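Local coordinates for aldehyde dehydrogenase (Burkholderia vietnamiensis, PDB 5KF0), which probably oxidises aldehydes to carboxylic acids with a nicotinamide cofactor, and binds NADPH, at residues L77-F88 with V110-S121; V332-S341 with V364-T372. All coordinates share one frame; numbering follows the deposited sequence. Where two conformers were deposited one is given.

Interaction 1 of 2, residues L77-F88 with V110-S121; sequences LDHCVARFRERF and VTRLIDTFRVAS. With ACT (acetate ion), chain H.
The hydroxyl OG of S121 donates to OD1 of D78 over 2.6 Å, reaching the carboxylate on its syn side and somewhat out of its plane. A first torsion of 166° in S121 turns OG away from the backbone N of that residue and across to the partner helix. The other oxygen of D78, OD2, forms a salt bridge with R118 of the second subunit, and R118 here repeats that bridge to D78 there, so the polar end of the contact also belongs to a subunit interface. Deeper in, the contact becomes apolar. The F117 ring enters a hole formed by L77, C80, V81 and F84, with CD2 of L77 and CB of C80 both close to its CD2 atom. F84 meets it in a T-shaped stack: CE2 of F84 lies over the centre of the F117 face, the planes stand at 88° and the centroids are 5.1 Å apart. One face of the F84 ring receives a CH-pi contact from CD2 of L113, 4.0 Å from the ring centroid, so this phenylalanine offers an edge to one neighbour and a face to another. I114 is a second knob, set among V81, F84, R85 and F88; its CG1 meets F84 CB, while CD1 touches both R85 CG and the edge of the F88 ring. At the far end V110 sets CB over one face of the F88 ring in a further CH-pi contact, with V110 CG1 3.5 Å from F88 CD1. The result is knobs-into-holes packing of two nearly antiparallel segments: the axes of 77-86 and 110-121 pass 8.9 Å apart at 159°, where helix 70-86 packs on helix 103-123 of the aldehyde dehydrogenase fold.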
loop_
_atom_site.group_PDB
_atom_site.type_symbol
_atom_site.label_atom_id
_atom_site.label_comp_id
_atom_site.label_asym_id
_atom_site.label_seq_id
_atom_site.Cartn_x
_atom_site.Cartn_y
_atom_site.Cartn_z
ATOM N N LEU A 77 -14.867 13.412 15.440
ATOM C CA LEU A 77 -13.701 12.979 16.212
ATOM C C LEU A 77 -12.910 14.173 16.738
ATOM O O LEU A 77 -12.437 14.157 17.885
ATOM C CB LEU A 77 -12.820 12.072 15.348
ATOM C CG LEU A 77 -13.501 10.722 15.059
ATOM C CD1 LEU A 77 -12.906 10.036 13.818
ATOM C CD2 LEU A 77 -13.418 9.809 16.278
ATOM N N ASP A 78 -12.769 15.219 15.919
ATOM C CA ASP A 78 -12.047 16.413 16.354
ATOM C C ASP A 78 -12.764 17.109 17.500
ATOM O O ASP A 78 -12.112 17.665 18.392
ATOM C CB ASP A 78 -11.877 17.394 15.196
ATOM C CG ASP A 78 -10.955 16.875 14.122
ATOM O OD1 ASP A 78 -10.109 16.005 14.430
ATOM O OD2 ASP A 78 -11.071 17.349 12.970
ATOM N N HIS A 79 -14.107 17.128 17.473
ATOM C CA HIS A 79 -14.855 17.683 18.597
ATOM C C HIS A 79 -14.537 16.943 19.887
ATOM O O HIS A 79 -14.360 17.564 20.943
ATOM C CB HIS A 79 -16.358 17.614 18.348
ATOM C CG HIS A 79 -17.170 18.166 19.480
ATOM N ND1 HIS A 79 -17.324 19.519 19.694
ATOM C CD2 HIS A 79 -17.854 17.548 20.474
ATOM C CE1 HIS A 79 -18.076 19.711 20.765
ATOM N NE2 HIS A 79 -18.417 18.532 21.252
ATOM N N CYS A 80 -14.481 15.608 19.816
ATOM C CA CYS A 80 -14.107 14.800 20.971
ATOM C C CYS A 80 -12.716 15.165 21.477
ATOM O O CYS A 80 -12.524 15.382 22.677
ATOM C CB CYS A 80 -14.162 13.317 20.617
ATOM S SG CYS A 80 -15.848 12.709 20.330
ATOM N N VAL A 81 -11.732 15.222 20.571
ATOM C CA VAL A 81 -10.364 15.586 20.961
ATOM C C VAL A 81 -10.352 16.914 21.702
ATOM O O VAL A 81 -9.738 17.049 22.771
ATOM C CB VAL A 81 -9.445 15.636 19.729
ATOM C CG1 VAL A 81 -8.091 16.269 20.099
ATOM C CG2 VAL A 81 -9.249 14.244 19.166
ATOM N N ALA A 82 -11.019 17.923 21.136
ATOM C CA ALA A 82 -11.019 19.243 21.758
ATOM C C ALA A 82 -11.660 19.210 23.139
ATOM O O ALA A 82 -11.165 19.848 24.078
ATOM C CB ALA A 82 -11.748 20.246 20.867
ATOM N N ARG A 83 -12.769 18.483 23.281
ATOM C CA ARG A 83 -13.473 18.470 24.558
ATOM C C ARG A 83 -12.738 17.635 25.598
ATOM O O ARG A 83 -12.777 17.966 26.789
ATOM C CB ARG A 83 -14.913 17.968 24.361
ATOM C CG ARG A 83 -15.782 18.900 23.504
ATOM C CD ARG A 83 -16.276 20.141 24.276
ATOM N NE ARG A 83 -17.337 19.765 25.199
ATOM C CZ ARG A 83 -17.338 20.014 26.507
ATOM N NH1 ARG A 83 -16.341 20.687 27.069
ATOM N NH2 ARG A 83 -18.353 19.599 27.252
ATOM N N PHE A 84 -12.060 16.561 25.179
ATOM C CA PHE A 84 -11.272 15.782 26.133
ATOM C C PHE A 84 -10.116 16.615 26.677
ATOM O O PHE A 84 -9.778 16.529 27.864
ATOM C CB PHE A 84 -10.743 14.494 25.490
ATOM C CG PHE A 84 -11.817 13.539 25.027
ATOM C CD1 PHE A 84 -13.104 13.575 25.566
ATOM C CD2 PHE A 84 -11.529 12.600 24.044
ATOM C CE1 PHE A 84 -14.089 12.682 25.118
ATOM C CE2 PHE A 84 -12.491 11.708 23.591
ATOM C CZ PHE A 84 -13.768 11.738 24.132
ATOM N N ARG A 85 -9.504 17.435 25.824
ATOM C CA ARG A 85 -8.479 18.358 26.305
ATOM C C ARG A 85 -9.062 19.366 27.285
ATOM O O ARG A 85 -8.453 19.665 28.322
ATOM C CB ARG A 85 -7.833 19.084 25.129
ATOM C CG ARG A 85 -6.939 18.202 24.287
ATOM C CD ARG A 85 -6.483 18.922 23.035
ATOM N NE ARG A 85 -5.440 18.155 22.366
ATOM C CZ ARG A 85 -5.113 18.299 21.092
ATOM N NH1 ARG A 85 -5.756 19.184 20.343
ATOM N NH2 ARG A 85 -4.151 17.554 20.568
ATOM N N GLU A 86 -10.247 19.902 26.977
ATOM C CA GLU A 86 -10.891 20.849 27.886
ATOM C C GLU A 86 -11.209 20.208 29.231
ATOM O O GLU A 86 -11.115 20.865 30.276
ATOM C CB GLU A 86 -12.172 21.402 27.262
ATOM C CG GLU A 86 -11.941 22.409 26.148
ATOM C CD GLU A 86 -13.236 22.909 25.533
ATOM O OE1 GLU A 86 -14.323 22.537 26.028
ATOM O OE2 GLU A 86 -13.162 23.678 24.550
ATOM N N ARG A 87 -11.586 18.931 29.226
ATOM C CA ARG A 87 -12.054 18.235 30.417
ATOM C C ARG A 87 -11.005 17.269 30.960
ATOM O O ARG A 87 -11.339 16.289 31.631
ATOM C CB ARG A 87 -13.365 17.512 30.107
ATOM C CG ARG A 87 -14.461 18.487 29.662
ATOM C CD ARG A 87 -15.744 17.785 29.231
ATOM N NE ARG A 87 -16.427 17.157 30.354
ATOM C CZ ARG A 87 -17.667 16.684 30.301
ATOM N NH1 ARG A 87 -18.366 16.777 29.180
ATOM N NH2 ARG A 87 -18.216 16.134 31.378
ATOM N N PHE A 88 -9.728 17.571 30.695
ATOM C CA PHE A 88 -8.634 16.648 30.988
ATOM C C PHE A 88 -8.599 16.266 32.464
ATOM O O PHE A 88 -8.547 15.077 32.810
ATOM C CB PHE A 88 -7.314 17.292 30.558
ATOM C CG PHE A 88 -6.124 16.385 30.664
ATOM C CD1 PHE A 88 -5.680 15.674 29.561
ATOM C CD2 PHE A 88 -5.436 16.257 31.862
ATOM C CE1 PHE A 88 -4.577 14.838 29.654
ATOM C CE2 PHE A 88 -4.327 15.430 31.959
ATOM C CZ PHE A 88 -3.904 14.717 30.864
ATOM N N VAL A 110 -5.549 9.591 30.052
ATOM C CA VAL A 110 -6.326 10.610 29.346
ATOM C C VAL A 110 -5.539 11.135 28.148
ATOM O O VAL A 110 -6.102 11.380 27.077
ATOM C CB VAL A 110 -6.748 11.736 30.311
ATOM C CG1 VAL A 110 -7.584 12.792 29.572
ATOM C CG2 VAL A 110 -7.556 11.158 31.476
ATOM N N THR A 111 -4.222 11.296 28.297
ATOM C CA THR A 111 -3.407 11.670 27.143
ATOM C C THR A 111 -3.527 10.631 26.034
ATOM O O THR A 111 -3.633 10.980 24.852
ATOM C CB THR A 111 -1.949 11.848 27.564
ATOM O OG1 THR A 111 -1.864 12.908 28.526
ATOM C CG2 THR A 111 -1.063 12.174 26.365
ATOM N N ARG A 112 -3.549 9.351 26.400
ATOM C CA ARG A 112 -3.695 8.277 25.417
ATOM C C ARG A 112 -5.066 8.310 24.757
ATOM O O ARG A 112 -5.196 8.068 23.549
ATOM C CB ARG A 112 -3.478 6.924 26.096
ATOM C CG ARG A 112 -2.063 6.693 26.590
ATOM C CD ARG A 112 -1.154 6.215 25.469
ATOM N NE ARG A 112 -1.619 4.954 24.890
ATOM C CZ ARG A 112 -1.461 3.763 25.458
ATOM N NH1 ARG A 112 -0.835 3.662 26.626
ATOM N NH2 ARG A 112 -1.930 2.670 24.866
ATOM N N LEU A 113 -6.110 8.581 25.548
ATOM C CA LEU A 113 -7.465 8.713 25.010
ATOM C C LEU A 113 -7.494 9.751 23.895
ATOM O O LEU A 113 -8.072 9.529 22.826
ATOM C CB LEU A 113 -8.426 9.119 26.136
ATOM C CG LEU A 113 -9.789 9.714 25.728
ATOM C CD1 LEU A 113 -10.680 8.664 25.052
ATOM C CD2 LEU A 113 -10.516 10.335 26.927
ATOM N N ILE A 114 -6.876 10.906 24.151
ATOM C CA ILE A 114 -6.785 11.962 23.147
ATOM C C ILE A 114 -5.965 11.497 21.946
ATOM O O ILE A 114 -6.364 11.704 20.793
ATOM C CB ILE A 114 -6.205 13.242 23.778
ATOM C CG1 ILE A 114 -7.205 13.825 24.771
ATOM C CG2 ILE A 114 -5.876 14.261 22.697
ATOM C CD1 ILE A 114 -6.576 14.731 25.830
ATOM N N ASP A 115 -4.818 10.848 22.200
ATOM C CA ASP A 115 -3.985 10.303 21.127
ATOM C C ASP A 115 -4.784 9.359 20.236
ATOM O O ASP A 115 -4.699 9.420 19.004
ATOM C CB ASP A 115 -2.778 9.541 21.701
ATOM C CG ASP A 115 -1.703 10.445 22.312
ATOM O OD1 ASP A 115 -1.692 11.668 22.074
ATOM O OD2 ASP A 115 -0.838 9.894 23.035
ATOM N N THR A 116 -5.558 8.459 20.849
ATOM C CA THR A 116 -6.301 7.463 20.083
ATOM C C THR A 116 -7.359 8.119 19.201
ATOM O O THR A 116 -7.496 7.773 18.020
ATOM C CB THR A 116 -6.919 6.444 21.047
ATOM O OG1 THR A 116 -5.866 5.780 21.757
ATOM C CG2 THR A 116 -7.773 5.403 20.312
ATOM N N PHE A 117 -8.108 9.084 19.745
ATOM C CA PHE A 117 -9.069 9.803 18.910
ATOM C C PHE A 117 -8.386 10.621 17.825
ATOM O O PHE A 117 -8.940 10.768 16.724
ATOM C CB PHE A 117 -9.966 10.699 19.775
ATOM C CG PHE A 117 -11.185 9.988 20.291
ATOM C CD1 PHE A 117 -11.076 9.051 21.316
ATOM C CD2 PHE A 117 -12.438 10.248 19.753
ATOM C CE1 PHE A 117 -12.210 8.370 21.779
ATOM C CE2 PHE A 117 -13.575 9.581 20.224
ATOM C CZ PHE A 117 -13.453 8.645 21.236
ATOM N N ARG A 118 -7.197 11.165 18.097
ATOM C CA ARG A 118 -6.515 11.938 17.068
ATOM C C ARG A 118 -6.057 11.047 15.918
ATOM O O ARG A 118 -6.163 11.441 14.749
ATOM C CB ARG A 118 -5.332 12.701 17.655
ATOM C CG ARG A 118 -4.650 13.529 16.599
ATOM C CD ARG A 118 -3.729 14.573 17.155
ATOM N NE ARG A 118 -3.344 15.458 16.068
ATOM C CZ ARG A 118 -2.490 16.466 16.175
ATOM N NH1 ARG A 118 -1.909 16.743 17.341
ATOM N NH2 ARG A 118 -2.232 17.201 15.110
ATOM N N VAL A 119 -5.549 9.842 16.218
ATOM C CA VAL A 119 -5.214 8.915 15.132
ATOM C C VAL A 119 -6.458 8.599 14.310
ATOM O O VAL A 119 -6.413 8.548 13.070
ATOM C CB VAL A 119 -4.573 7.621 15.672
ATOM C CG1 VAL A 119 -4.317 6.628 14.537
ATOM C CG2 VAL A 119 -3.286 7.904 16.409
ATOM N N ALA A 120 -7.585 8.365 14.986
ATOM C CA ALA A 120 -8.822 8.080 14.267
ATOM C C ALA A 120 -9.246 9.259 13.397
ATOM O O ALA A 120 -9.735 9.058 12.278
ATOM C CB ALA A 120 -9.933 7.710 15.247
ATOM N N SER A 121 -9.097 10.494 13.898
ATOM C CA SER A 121 -9.423 11.665 13.085
ATOM C C SER A 121 -8.614 11.681 11.790
ATOM O O SER A 121 -9.154 11.975 10.718
ATOM C CB SER A 121 -9.172 12.945 13.888
ATOM O OG SER A 121 -9.169 14.076 13.029
HETATM C C ACT H . -2.463 -0.709 26.598
HETATM O O ACT H . -1.606 0.119 27.025
HETATM O OXT ACT H . -3.437 -0.251 25.958
HETATM C CH3 ACT H . -2.348 -2.183 26.824
#

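Interaction 2 of 2, residues V332-S341 with V364-T372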
loop_
_atom_site.group_PDB
_atom_site.type_symbol
_atom_site.label_atom_id
_atom_site.label_comp_id
_atom_site.label_asym_id
_atom_site.label_seq_id
_atom_site.Cartn_x
_atom_site.Cartn_y
_atom_site.Cartn_z
ATOM N N VAL A 332 1.997 2.563 43.412
ATOM C CA VAL A 332 1.227 1.336 43.595
ATOM C C VAL A 332 -0.062 1.701 44.331
ATOM O O VAL A 332 -0.058 1.905 45.549
ATOM C CB VAL A 332 2.034 0.278 44.356
ATOM C CG1 VAL A 332 1.196 -0.978 44.599
ATOM C CG2 VAL A 332 3.311 -0.053 43.574
ATOM N N GLY A 333 -1.178 1.773 43.605
ATOM C CA GLY A 333 -2.463 1.969 44.243
ATOM C C GLY A 333 -3.115 0.647 44.602
ATOM O O GLY A 333 -2.515 -0.424 44.466
ATOM N N PRO A 334 -4.369 0.698 45.052
ATOM C CA PRO A 334 -5.078 -0.534 45.418
ATOM C C PRO A 334 -5.341 -1.419 44.212
ATOM O O PRO A 334 -5.566 -0.946 43.098
ATOM C CB PRO A 334 -6.400 -0.018 45.996
ATOM C CG PRO A 334 -6.624 1.266 45.274
ATOM C CD PRO A 334 -5.242 1.883 45.156
ATOM N N MET A 335 -5.343 -2.728 44.450
ATOM C CA MET A 335 -5.937 -3.605 43.450
ATOM C C MET A 335 -7.447 -3.361 43.402
ATOM O O MET A 335 -8.032 -2.726 44.287
ATOM C CB MET A 335 -5.619 -5.064 43.757
ATOM C CG MET A 335 -4.142 -5.397 43.571
ATOM S SD MET A 335 -3.771 -7.115 43.935
ATOM C CE MET A 335 -4.711 -7.940 42.632
ATOM N N ILE A 336 -8.075 -3.869 42.339
ATOM C CA ILE A 336 -9.450 -3.493 42.039
ATOM C C ILE A 336 -10.434 -3.992 43.088
ATOM O O ILE A 336 -11.506 -3.393 43.241
ATOM C CB ILE A 336 -9.829 -3.987 40.627
ATOM C CG1 ILE A 336 -11.172 -3.388 40.184
ATOM C CG2 ILE A 336 -9.824 -5.530 40.556
ATOM C CD1 ILE A 336 -11.173 -1.856 40.138
ATOM N N SER A 337 -10.101 -5.047 43.831
ATOM C CA SER A 337 -10.973 -5.525 44.900
ATOM C C SER A 337 -10.182 -6.414 45.846
ATOM O O SER A 337 -9.140 -6.970 45.480
ATOM C CB SER A 337 -12.165 -6.302 44.344
ATOM O OG SER A 337 -11.724 -7.515 43.757
ATOM N N GLU A 338 -10.707 -6.555 47.072
ATOM C CA GLU A 338 -10.114 -7.494 48.021
ATOM C C GLU A 338 -10.140 -8.922 47.488
ATOM O O GLU A 338 -9.211 -9.696 47.751
ATOM C CB GLU A 338 -10.829 -7.420 49.374
ATOM C CG GLU A 338 -10.582 -6.133 50.111
ATOM C CD GLU A 338 -10.999 -6.208 51.572
ATOM O OE1 GLU A 338 -11.452 -7.287 52.011
ATOM O OE2 GLU A 338 -10.868 -5.187 52.278
ATOM N N SER A 339 -11.182 -9.295 46.737
ATOM C CA SER A 339 -11.236 -10.659 46.223
ATOM C C SER A 339 -10.134 -10.906 45.199
ATOM O O SER A 339 -9.561 -12.003 45.157
ATOM C CB SER A 339 -12.618 -10.963 45.635
ATOM O OG SER A 339 -12.936 -10.117 44.549
ATOM N N GLU A 340 -9.801 -9.904 44.385
ATOM C CA GLU A 340 -8.717 -10.089 43.426
ATOM C C GLU A 340 -7.368 -10.130 44.131
ATOM O O GLU A 340 -6.471 -10.885 43.729
ATOM C CB GLU A 340 -8.764 -8.988 42.366
ATOM C CG GLU A 340 -9.851 -9.236 41.323
ATOM C CD GLU A 340 -9.656 -10.569 40.611
ATOM O OE1 GLU A 340 -8.657 -10.714 39.889
ATOM O OE2 GLU A 340 -10.491 -11.479 40.792
ATOM N N SER A 341 -7.213 -9.339 45.194
ATOM C CA SER A 341 -5.999 -9.402 45.997
ATOM C C SER A 341 -5.846 -10.775 46.642
ATOM O O SER A 341 -4.749 -11.345 46.653
ATOM C CB SER A 341 -6.028 -8.295 47.052
ATOM O OG SER A 341 -4.846 -8.309 47.819
ATOM N N VAL A 364 0.480 -7.951 52.061
ATOM C CA VAL A 364 -0.849 -7.724 51.504
ATOM C C VAL A 364 -1.779 -7.311 52.639
ATOM O O VAL A 364 -1.858 -7.999 53.661
ATOM C CB VAL A 364 -1.391 -8.979 50.798
ATOM C CG1 VAL A 364 -2.703 -8.658 50.099
ATOM C CG2 VAL A 364 -0.360 -9.545 49.816
ATOM N N ASP A 365 -2.476 -6.190 52.468
ATOM C CA ASP A 365 -3.432 -5.701 53.465
ATOM C C ASP A 365 -4.710 -5.299 52.734
ATOM O O ASP A 365 -4.804 -4.191 52.199
ATOM C CB ASP A 365 -2.860 -4.536 54.258
ATOM C CG ASP A 365 -3.894 -3.895 55.177
ATOM O OD1 ASP A 365 -4.781 -4.613 55.687
ATOM O OD2 ASP A 365 -3.827 -2.666 55.382
ATOM N N GLY A 366 -5.692 -6.195 52.720
ATOM C CA GLY A 366 -6.889 -5.938 51.935
ATOM C C GLY A 366 -6.520 -5.865 50.470
ATOM O O GLY A 366 -5.819 -6.735 49.942
ATOM N N ALA A 367 -6.964 -4.803 49.800
ATOM C CA ALA A 367 -6.604 -4.603 48.405
ATOM C C ALA A 367 -5.262 -3.904 48.224
ATOM O O ALA A 367 -4.844 -3.701 47.078
ATOM C CB ALA A 367 -7.700 -3.814 47.676
ATOM N N MET A 368 -4.575 -3.529 49.304
ATOM C CA MET A 368 -3.258 -2.896 49.195
ATOM C C MET A 368 -2.194 -3.989 49.157
ATOM O O MET A 368 -1.782 -4.516 50.197
ATOM C CB MET A 368 -3.025 -1.910 50.336
ATOM C CG MET A 368 -4.054 -0.784 50.401
ATOM S SD MET A 368 -4.310 0.173 48.879
ATOM C CE MET A 368 -2.674 0.779 48.532
ATOM N N PHE A 369 -1.742 -4.311 47.947
ATOM C CA PHE A 369 -0.750 -5.347 47.679
ATOM C C PHE A 369 0.550 -4.647 47.296
ATOM O O PHE A 369 0.597 -3.955 46.275
ATOM C CB PHE A 369 -1.267 -6.239 46.543
ATOM C CG PHE A 369 -0.693 -7.632 46.499
ATOM C CD1 PHE A 369 0.676 -7.851 46.482
ATOM C CD2 PHE A 369 -1.549 -8.731 46.412
ATOM C CE1 PHE A 369 1.191 -9.145 46.411
ATOM C CE2 PHE A 369 -1.043 -10.031 46.332
ATOM C CZ PHE A 369 0.334 -10.234 46.338
ATOM N N GLU A 370 1.598 -4.796 48.108
ATOM C CA GLU A 370 2.780 -4.035 47.746
ATOM C C GLU A 370 3.482 -4.654 46.533
ATOM O O GLU A 370 3.256 -5.798 46.137
ATOM C CB GLU A 370 3.731 -3.891 48.937
ATOM C CG GLU A 370 4.442 -5.139 49.381
ATOM C CD GLU A 370 5.320 -4.885 50.602
ATOM O OE1 GLU A 370 5.692 -3.713 50.850
ATOM O OE2 GLU A 370 5.633 -5.855 51.317
ATOM N N ALA A 371 4.303 -3.822 45.894
ATOM C CA ALA A 371 5.108 -4.315 44.785
ATOM C C ALA A 371 5.983 -5.456 45.292
ATOM O O ALA A 371 6.708 -5.303 46.280
ATOM C CB ALA A 371 5.966 -3.191 44.199
ATOM N N THR A 372 5.903 -6.603 44.622
ATOM C CA THR A 372 6.452 -7.853 45.130
ATOM C C THR A 372 7.231 -8.569 44.037
ATOM O O THR A 372 6.797 -8.611 42.881
ATOM C CB THR A 372 5.307 -8.733 45.669
ATOM O OG1 THR A 372 4.662 -8.054 46.761
ATOM C CG2 THR A 372 5.808 -10.078 46.166
HETATM O O HOH W 1 -1.955 -3.079 45.250
#
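M335 and F369 lie side by side and point the same way, a Met-aromatic contact in which a loop leading into helix 338-353 packs against the beta hairpin formed by strands 364-365 and 368-375. The thioether SD of M335 stands obliquely to the ring, 4.7 Å from its centroid and 3.7 Å from F369 CD2, and rests beside CB of F369 as well. Within the hairpin, CG2 of V364 covers the centre of one face of the same ring. M368 takes a different course: its CB leaves the backbone away from the loop, but bends at chi2 and chi3 fold the chain back and bring SD to 3.6 Å from P334 CB, with CE resting near the G333-P334 peptide. The type II' turn from D365 to M368 presents two successive carbonyls to the loop and helix. A367 O accepts the backbone N-H of M335 over 2.8 Å, and A367 CB packs near the M335 carbonyl and S337. Further along, V332 sets CG1 against the carbonyl oxygen of F369 and CG2 beside A371 CB. A water accepts from F369 N and lies within donating distance of G333 O, bridging the two chains there. The carbonyl before A367 in the turn, G366 O, takes the hydroxyl of S341 in its own plane, with S341 OG 2.8 Å from G366 O and a C=O...OG angle of 156°.

How the interactions relate
The two contacts illustrate two ways of joining secondary structure in one chain: interaction 1 packs helix on helix through interlocked apolar side chains, whereas interaction 2 sets a loop and a helix start against a hairpin through backbone carbonyls and sulfur. They follow one another in sequence and do not touch: the centres of interactions 1 and 2 are 31 Å apart and their nearest atoms about 16 Å apart. Interaction 2 lies near the cofactor without touching it through S337, whose side chain is about 9 Å from bound NADPH. Interaction 1 instead has the F88 side chain about 13 Å from the magnesium ion and reaches two other subunits, while no other chain of the assembly touches 332-341 or 364-372.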